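Local atomic coordinates of kunitz-type conkunitzin-S1 (Conus striatus, PDB entry 6Q6C), a protein that blocks voltage-activated potassium channels of the Shaker family, as a venom toxin with a Kunitz-type fold. Residues A[7-12]-A[41-46]. The protein carries 1 engineered substitution. Sequence-based numbering, arbitrary orientation.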
ATOM      1  N   CYS A   7       4.342  -3.927  -5.957  1.00 22.63           N
ATOM      2  CA  CYS A   7       4.965  -2.716  -5.397  1.00 23.43           C
ATOM      3  C   CYS A   7       4.807  -1.529  -6.353  1.00 23.78           C
ATOM      4  O   CYS A   7       4.940  -0.378  -5.877  1.00 28.41           O
ATOM      5  CB  CYS A   7       6.441  -2.948  -5.122  1.00 24.21           C
ATOM      6  SG  CYS A   7       6.702  -4.312  -3.938  1.00 26.01           S
ATOM      7  N   ASP A   8       4.527  -1.795  -7.643  1.00 22.77           N
ATOM      8  CA  ASP A   8       4.347  -0.719  -8.654  1.00 25.68           C
ATOM      9  C   ASP A   8       2.870  -0.391  -8.853  1.00 22.67           C
ATOM     10  O   ASP A   8       2.624   0.530  -9.614  1.00 25.20           O
ATOM     11  CB  ASP A   8       5.014  -1.119  -9.960  1.00 31.75           C
ATOM     12  CG  ASP A   8       6.530  -1.250  -9.827  1.00 43.89           C
ATOM     13  OD1 ASP A   8       7.152  -0.648  -8.895  1.00 42.29           O
ATOM     14  OD2 ASP A   8       7.076  -1.976 -10.598  1.00 69.66           O
ATOM     15  N   LEU A   9       1.967  -1.034  -8.130  1.00 19.06           N
ATOM     16  CA  LEU A   9       0.544  -0.720  -8.314  1.00 18.35           C
ATOM     17  C   LEU A   9       0.222   0.634  -7.688  1.00 18.38           C
ATOM     18  O   LEU A   9       0.810   1.024  -6.694  1.00 18.99           O
ATOM     19  CB  LEU A   9      -0.316  -1.811  -7.686  1.00 19.30           C
ATOM     20  CG  LEU A   9      -0.262  -3.197  -8.338  1.00 22.03           C
ATOM     21  CD1 LEU A   9      -0.973  -4.193  -7.473  1.00 23.06           C
ATOM     22  CD2 LEU A   9      -0.861  -3.208  -9.731  1.00 28.93           C
ATOM     23  N   PRO A  10      -0.757   1.365  -8.228  1.00 18.97           N
ATOM     24  CA  PRO A  10      -1.141   2.659  -7.656  1.00 19.73           C
ATOM     25  C   PRO A  10      -1.762   2.475  -6.286  1.00 18.37           C
ATOM     26  O   PRO A  10      -2.439   1.476  -6.009  1.00 20.51           O
ATOM     27  CB  PRO A  10      -2.162   3.211  -8.672  1.00 21.22           C
ATOM     28  CG  PRO A  10      -2.668   2.021  -9.410  1.00 27.13           C
ATOM     29  CD  PRO A  10      -1.582   0.972  -9.373  1.00 22.74           C
ATOM     30  N   ALA A  11      -1.681   3.517  -5.455  1.00 16.73           N
ATOM     31  CA  ALA A  11      -2.520   3.583  -4.248  1.00 17.19           C
ATOM     32  C   ALA A  11      -3.977   3.491  -4.687  1.00 17.18           C
ATOM     33  O   ALA A  11      -4.402   4.295  -5.532  1.00 19.42           O
ATOM     34  CB  ALA A  11      -2.207   4.843  -3.471  1.00 18.22           C
ATOM     35  N   ASP A  12      -4.783   2.691  -3.983  1.00 17.74           N
ATOM     36  CA  ASP A  12      -6.193   2.454  -4.364  1.00 17.24           C
ATOM     37  C   ASP A  12      -7.048   2.453  -3.109  1.00 18.40           C
ATOM     38  O   ASP A  12      -6.935   1.545  -2.307  1.00 18.37           O
ATOM     39  CB  ASP A  12      -6.307   1.148  -5.142  1.00 20.50           C
ATOM     40  CG  ASP A  12      -7.659   0.796  -5.673  1.00 23.76           C
ATOM     41  OD1 ASP A  12      -8.638   1.398  -5.278  1.00 23.81           O
ATOM     42  OD2 ASP A  12      -7.686  -0.112  -6.566  1.00 30.33           O
ATOM     43  N   GLY A  41     -12.104  -3.806  -2.016  1.00 27.58           N
ATOM     44  CA  GLY A  41     -11.911  -3.425  -3.418  1.00 27.58           C
ATOM     45  C   GLY A  41     -10.609  -2.716  -3.680  1.00 32.10           C
ATOM     46  O   GLY A  41     -10.451  -2.005  -4.732  1.00 41.29           O
ATOM     47  N   GLY A  42      -9.615  -2.984  -2.880  1.00 33.75           N
ATOM     48  CA  GLY A  42      -8.342  -2.334  -3.241  1.00 32.22           C
ATOM     49  C   GLY A  42      -7.505  -3.094  -4.262  1.00 25.31           C
ATOM     50  O   GLY A  42      -7.970  -3.815  -5.151  1.00 29.67           O
ATOM     51  N   ASN A  43      -6.205  -2.909  -4.120  1.00 20.13           N
ATOM     52  CA  ASN A  43      -5.213  -3.758  -4.795  1.00 20.62           C
ATOM     53  C   ASN A  43      -4.173  -4.211  -3.786  1.00 21.23           C
ATOM     54  O   ASN A  43      -4.302  -3.935  -2.615  1.00 21.57           O
ATOM     55  CB  ASN A  43      -4.715  -3.053  -6.021  1.00 19.79           C
ATOM     56  CG  ASN A  43      -3.806  -1.875  -5.737  1.00 19.22           C
ATOM     57  OD1 ASN A  43      -3.129  -1.816  -4.700  1.00 19.71           O
ATOM     58  ND2 ASN A  43      -3.791  -0.937  -6.688  1.00 21.19           N
ATOM     59  N   GLU A  44      -3.204  -4.970  -4.253  1.00 20.47           N
ATOM     60  CA  GLU A  44      -2.221  -5.630  -3.364  1.00 21.90           C
ATOM     61  C   GLU A  44      -1.186  -4.652  -2.798  1.00 18.88           C
ATOM     62  O   GLU A  44      -0.454  -5.050  -1.930  1.00 20.04           O
ATOM     63  CB  GLU A  44      -1.571  -6.749  -4.153  1.00 24.97           C
ATOM     64  CG  GLU A  44      -2.486  -7.952  -4.314  1.00 30.49           C
ATOM     65  CD  GLU A  44      -1.917  -8.881  -5.377  1.00 44.09           C
ATOM     66  OE1 GLU A  44      -1.185  -8.406  -6.296  1.00 58.01           O
ATOM     67  OE2 GLU A  44      -2.188 -10.065  -5.293  1.00 69.82           O
ATOM     68  N   ASN A  45      -1.090  -3.412  -3.277  1.00 19.74           N
ATOM     69  CA  ASN A  45      -0.121  -2.448  -2.733  1.00 18.12           C
ATOM     70  C   ASN A  45      -0.739  -1.790  -1.498  1.00 18.01           C
ATOM     71  O   ASN A  45      -1.142  -0.638  -1.548  1.00 18.15           O
ATOM     72  CB  ASN A  45       0.330  -1.458  -3.780  1.00 17.86           C
ATOM     73  CG  ASN A  45       1.491  -0.641  -3.299  1.00 18.71           C
ATOM     74  OD1 ASN A  45       1.991  -0.816  -2.196  1.00 17.11           O
ATOM     75  ND2 ASN A  45       1.896   0.308  -4.124  1.00 17.88           N
ATOM     76  N   ASN A  46      -0.975  -2.599  -0.484  1.00 19.08           N
ATOM     77  CA  ASN A  46      -1.866  -2.233   0.640  1.00 17.66           C
ATOM     78  C   ASN A  46      -1.393  -3.020   1.836  1.00 17.65           C
ATOM     79  O   ASN A  46      -1.569  -4.241   1.830  1.00 21.08           O
ATOM     80  CB  ASN A  46      -3.298  -2.535   0.207  1.00 18.05           C
ATOM     81  CG  ASN A  46      -4.306  -2.180   1.277  1.00 19.16           C
ATOM     82  OD1 ASN A  46      -3.983  -2.218   2.440  1.00 21.87           O
ATOM     83  ND2 ASN A  46      -5.486  -1.745   0.844  1.00 19.46           N
TER
HETATM   84  O   HOH W   1      -5.629  -0.882  -2.020  1.00 18.22           O
HETATM   85  O   HOH W   2      -3.305   0.366  -2.908  1.00 19.07           O
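Cys7 opens the contact through its backbone: its O lies 3.6 Å from Asn45 ND2. Its side chain turns away from 41-46 and forms the disulfide with Cys57, in helix 50-58. Leu9 faces the other loop; the Leu9 and Asn43 side chains run alongside each other, pointing opposite ways. Leu9 CB approaches Asn43 ND2 and Asn45 CB, while CD1 reaches Glu44 N (4.0 Å) and the Asn43 side chain. Leu9 O accepts a hydrogen bond from Asn45 ND2 (2.9 Å). The oxygen lies in the Asn45 amide plane, but the donor is tilted 21° from the carbonyl plane. Asn45 CG is anti to the backbone N (chi1 -170°), which carries the buried amide across to 7-12. Its OD1 accepts from Tyr25 N of strand 20-26, and the two bonds together fix the amide's flip. Pro10 O receives Asn43 ND2 (2.8 Å) in a nearly straight bond, with the donor in the carbonyl plane. Asn43 OD1 turns back to accept from Asn45 N (3.0 Å), closing an Asx turn. Its amide thus joins the two loops and shapes its own. Asp12 packs CB against Asn43 ND2, and its carboxylate, which accepts from Gly14 N, lies beside Gly41 and Gly42. The Asp12 backbone reaches 41-46 through two waters. One accepts from Asp12 N and lies within hydrogen-bonding distance of Asn43 OD1 and Asn45 O; the other accepts from Asn43 N and Asn46 ND2, its oxygen 2.8 Å from Asp12 O. Two side-chain amides and two bridging waters therefore tie the N-terminal loop to the loop before helix 50-58, where strand pairing is absent. The Asn43 bond is this toxin's own addition; Asn45, linking Leu9 O to Tyr25 N, and waters held between the loops are characteristic of the BPTI/Kunitz fold.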